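Local coordinates for protein aldo-keto reductase AKR2E4 (Bombyx mori, PDB 3WCZ) that reduces 3-dehydroecdysone with NADPH as cosubstrate, and may thereby take part in regulating the moult of the silkworm, at residues A[121-125]-A[300-306]. Residues are numbered along the deposited sequence; the frame is centred on the assembly and turned at random.
Sequences FPIAT and WKDYPNY
F121 and W300 meet as a T-shaped (edge-to-face) pair: the six-membered ring of W300 turns its edge to the F121 face, the planes at 84° and the centroids 5.4 Å apart. W300 CZ3 sits over the middle of the phenyl ring, so the slightly positive C-H edge of the indole faces the pi cloud of F121.

The apolar packing centres on I123, whose branches part to serve different partners. CG1 takes the place beside the backbone N (chi1 -59°) and carries CD1 in among the rings, to 3.6 Å from W300 CE3 and 4.0 Å from Y306 CD1. CG2 turns instead to the edge of Y303, 3.7 Å from its CD2. T125 CG2 reaches that same ring in its plane, 3.8 Å from CE2. Y303 suits both ends of its place, with an apolar rim for these methyls and a hydroxyl that reaches D129 O.

Where polar main chain is met, the partners are carbon: P122 lays its compact apolar ring against N305 O, CG at 3.4 Å, and that oxygen also accepts a hydrogen bond from Q164 NE2. N305 has a positive phi of 70°, which asparagine tolerates well, at the third position of the type II turn from Y303 to Y306.

The contact lies just after barrel strand 114-119, and F121 also touches the bound NADP. The C-terminal loop after helix 279-286 packs here against the hairpin of strands 124-125 and 131-132, held by the Y303 OH to D129 O hydrogen bond, while Y136 of helix 136-148 touches P122 and N305.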
loop_
_atom_site.group_PDB
_atom_site.type_symbol
_atom_site.label_atom_id
_atom_site.label_comp_id
_atom_site.label_asym_id
_atom_site.label_seq_id
_atom_site.Cartn_x
_atom_site.Cartn_y
_atom_site.Cartn_z
ATOM N N PHE A 121 8.049 4.859 6.860
ATOM C CA PHE A 121 9.381 5.019 6.275
ATOM C C PHE A 121 10.432 4.613 7.303
ATOM O O PHE A 121 10.191 4.706 8.528
ATOM C CB PHE A 121 9.686 6.487 5.903
ATOM C CG PHE A 121 8.943 6.993 4.704
ATOM C CD1 PHE A 121 7.707 7.574 4.862
ATOM C CD2 PHE A 121 9.507 6.936 3.444
ATOM C CE1 PHE A 121 7.001 8.060 3.755
ATOM C CE2 PHE A 121 8.809 7.383 2.318
ATOM C CZ PHE A 121 7.561 7.959 2.484
ATOM N N PRO A 122 11.648 4.298 6.835
ATOM C CA PRO A 122 12.720 3.959 7.791
ATOM C C PRO A 122 13.345 5.202 8.427
ATOM O O PRO A 122 14.158 5.051 9.329
ATOM C CB PRO A 122 13.744 3.196 6.934
ATOM C CG PRO A 122 13.518 3.691 5.519
ATOM C CD PRO A 122 12.022 3.989 5.444
ATOM N N ILE A 123 13.000 6.378 7.946
ATOM C CA ILE A 123 13.479 7.656 8.446
ATOM C C ILE A 123 12.695 8.041 9.684
ATOM O O ILE A 123 11.489 7.838 9.769
ATOM C CB ILE A 123 13.275 8.757 7.370
ATOM C CG1 ILE A 123 14.031 8.390 6.088
ATOM C CG2 ILE A 123 13.705 10.099 7.865
ATOM C CD1 ILE A 123 13.544 9.180 4.872
ATOM N N ALA A 124 13.401 8.640 10.646
ATOM C CA ALA A 124 12.789 9.205 11.854
ATOM C C ALA A 124 12.936 10.721 11.783
ATOM O O ALA A 124 14.000 11.228 11.419
ATOM C CB ALA A 124 13.449 8.677 13.090
ATOM N N THR A 125 11.875 11.439 12.129
ATOM C CA THR A 125 11.919 12.895 12.176
ATOM C C THR A 125 11.331 13.380 13.487
ATOM O O THR A 125 10.689 12.639 14.240
ATOM C CB THR A 125 11.168 13.551 11.009
ATOM O OG1 THR A 125 9.774 13.249 11.114
ATOM C CG2 THR A 125 11.709 13.048 9.689
ATOM N N TRP A 300 14.624 14.647 1.783
ATOM C CA TRP A 300 15.107 13.894 2.938
ATOM C C TRP A 300 16.395 13.115 2.633
ATOM O O TRP A 300 16.809 12.289 3.439
ATOM C CB TRP A 300 14.048 12.889 3.417
ATOM C CG TRP A 300 12.777 13.465 3.987
ATOM C CD1 TRP A 300 12.595 14.710 4.518
ATOM C CD2 TRP A 300 11.502 12.796 4.086
ATOM N NE1 TRP A 300 11.289 14.860 4.939
ATOM C CE2 TRP A 300 10.600 13.703 4.678
ATOM C CE3 TRP A 300 11.039 11.530 3.722
ATOM C CZ2 TRP A 300 9.272 13.368 4.935
ATOM C CZ3 TRP A 300 9.717 11.209 3.965
ATOM C CH2 TRP A 300 8.853 12.121 4.553
ATOM N N LYS A 301 17.026 13.385 1.490
ATOM C CA LYS A 301 18.133 12.588 1.011
ATOM C C LYS A 301 19.289 12.476 1.994
ATOM O O LYS A 301 19.980 11.444 2.024
ATOM C CB LYS A 301 18.604 13.158 -0.330
ATOM C CG LYS A 301 19.526 12.258 -1.117
ATOM C CD LYS A 301 19.725 12.836 -2.525
ATOM C CE LYS A 301 19.032 11.999 -3.587
ATOM N NZ LYS A 301 19.336 12.501 -4.958
ATOM N N ASP A 302 19.511 13.520 2.799
ATOM C CA ASP A 302 20.637 13.511 3.730
ATOM C C ASP A 302 20.242 12.990 5.104
ATOM O O ASP A 302 21.074 12.959 6.015
ATOM C CB ASP A 302 21.285 14.896 3.884
ATOM C CG ASP A 302 22.675 14.826 4.488
ATOM O OD1 ASP A 302 23.478 14.020 3.981
ATOM O OD2 ASP A 302 22.973 15.565 5.479
ATOM N N TYR A 303 18.985 12.595 5.285
ATOM C CA TYR A 303 18.537 12.088 6.582
ATOM C C TYR A 303 19.052 10.682 6.837
ATOM O O TYR A 303 19.130 9.856 5.905
ATOM C CB TYR A 303 17.007 12.037 6.656
ATOM C CG TYR A 303 16.300 13.379 6.815
ATOM C CD1 TYR A 303 16.804 14.547 6.252
ATOM C CD2 TYR A 303 15.109 13.457 7.518
ATOM C CE1 TYR A 303 16.148 15.770 6.410
ATOM C CE2 TYR A 303 14.439 14.661 7.672
ATOM C CZ TYR A 303 14.961 15.813 7.110
ATOM O OH TYR A 303 14.270 17.014 7.277
ATOM N N PRO A 304 19.358 10.378 8.107
ATOM C CA PRO A 304 19.683 8.998 8.456
ATOM C C PRO A 304 18.612 8.049 7.942
ATOM O O PRO A 304 17.420 8.337 8.088
ATOM C CB PRO A 304 19.713 9.017 9.984
ATOM C CG PRO A 304 20.196 10.414 10.303
ATOM C CD PRO A 304 19.515 11.286 9.265
ATOM N N ASN A 305 19.065 6.955 7.338
ATOM C CA ASN A 305 18.188 5.870 6.867
ATOM C C ASN A 305 17.313 6.251 5.657
ATOM O O ASN A 305 16.338 5.552 5.327
ATOM C CB ASN A 305 17.347 5.322 8.035
ATOM C CG ASN A 305 18.206 4.824 9.215
ATOM O OD1 ASN A 305 18.026 5.270 10.364
ATOM N ND2 ASN A 305 19.148 3.959 8.930
ATOM N N TYR A 306 17.660 7.308 4.928
ATOM C CA TYR A 306 16.990 7.592 3.656
ATOM C C TYR A 306 17.092 6.362 2.767
ATOM O O TYR A 306 18.183 5.829 2.574
ATOM C CB TYR A 306 17.630 8.799 2.987
ATOM C CG TYR A 306 17.019 9.194 1.675
ATOM C CD1 TYR A 306 15.822 9.883 1.634
ATOM C CD2 TYR A 306 17.650 8.898 0.469
ATOM C CE1 TYR A 306 15.276 10.288 0.449
ATOM C CE2 TYR A 306 17.102 9.300 -0.736
ATOM C CZ TYR A 306 15.909 9.988 -0.741
ATOM O OH TYR A 306 15.351 10.394 -1.942
#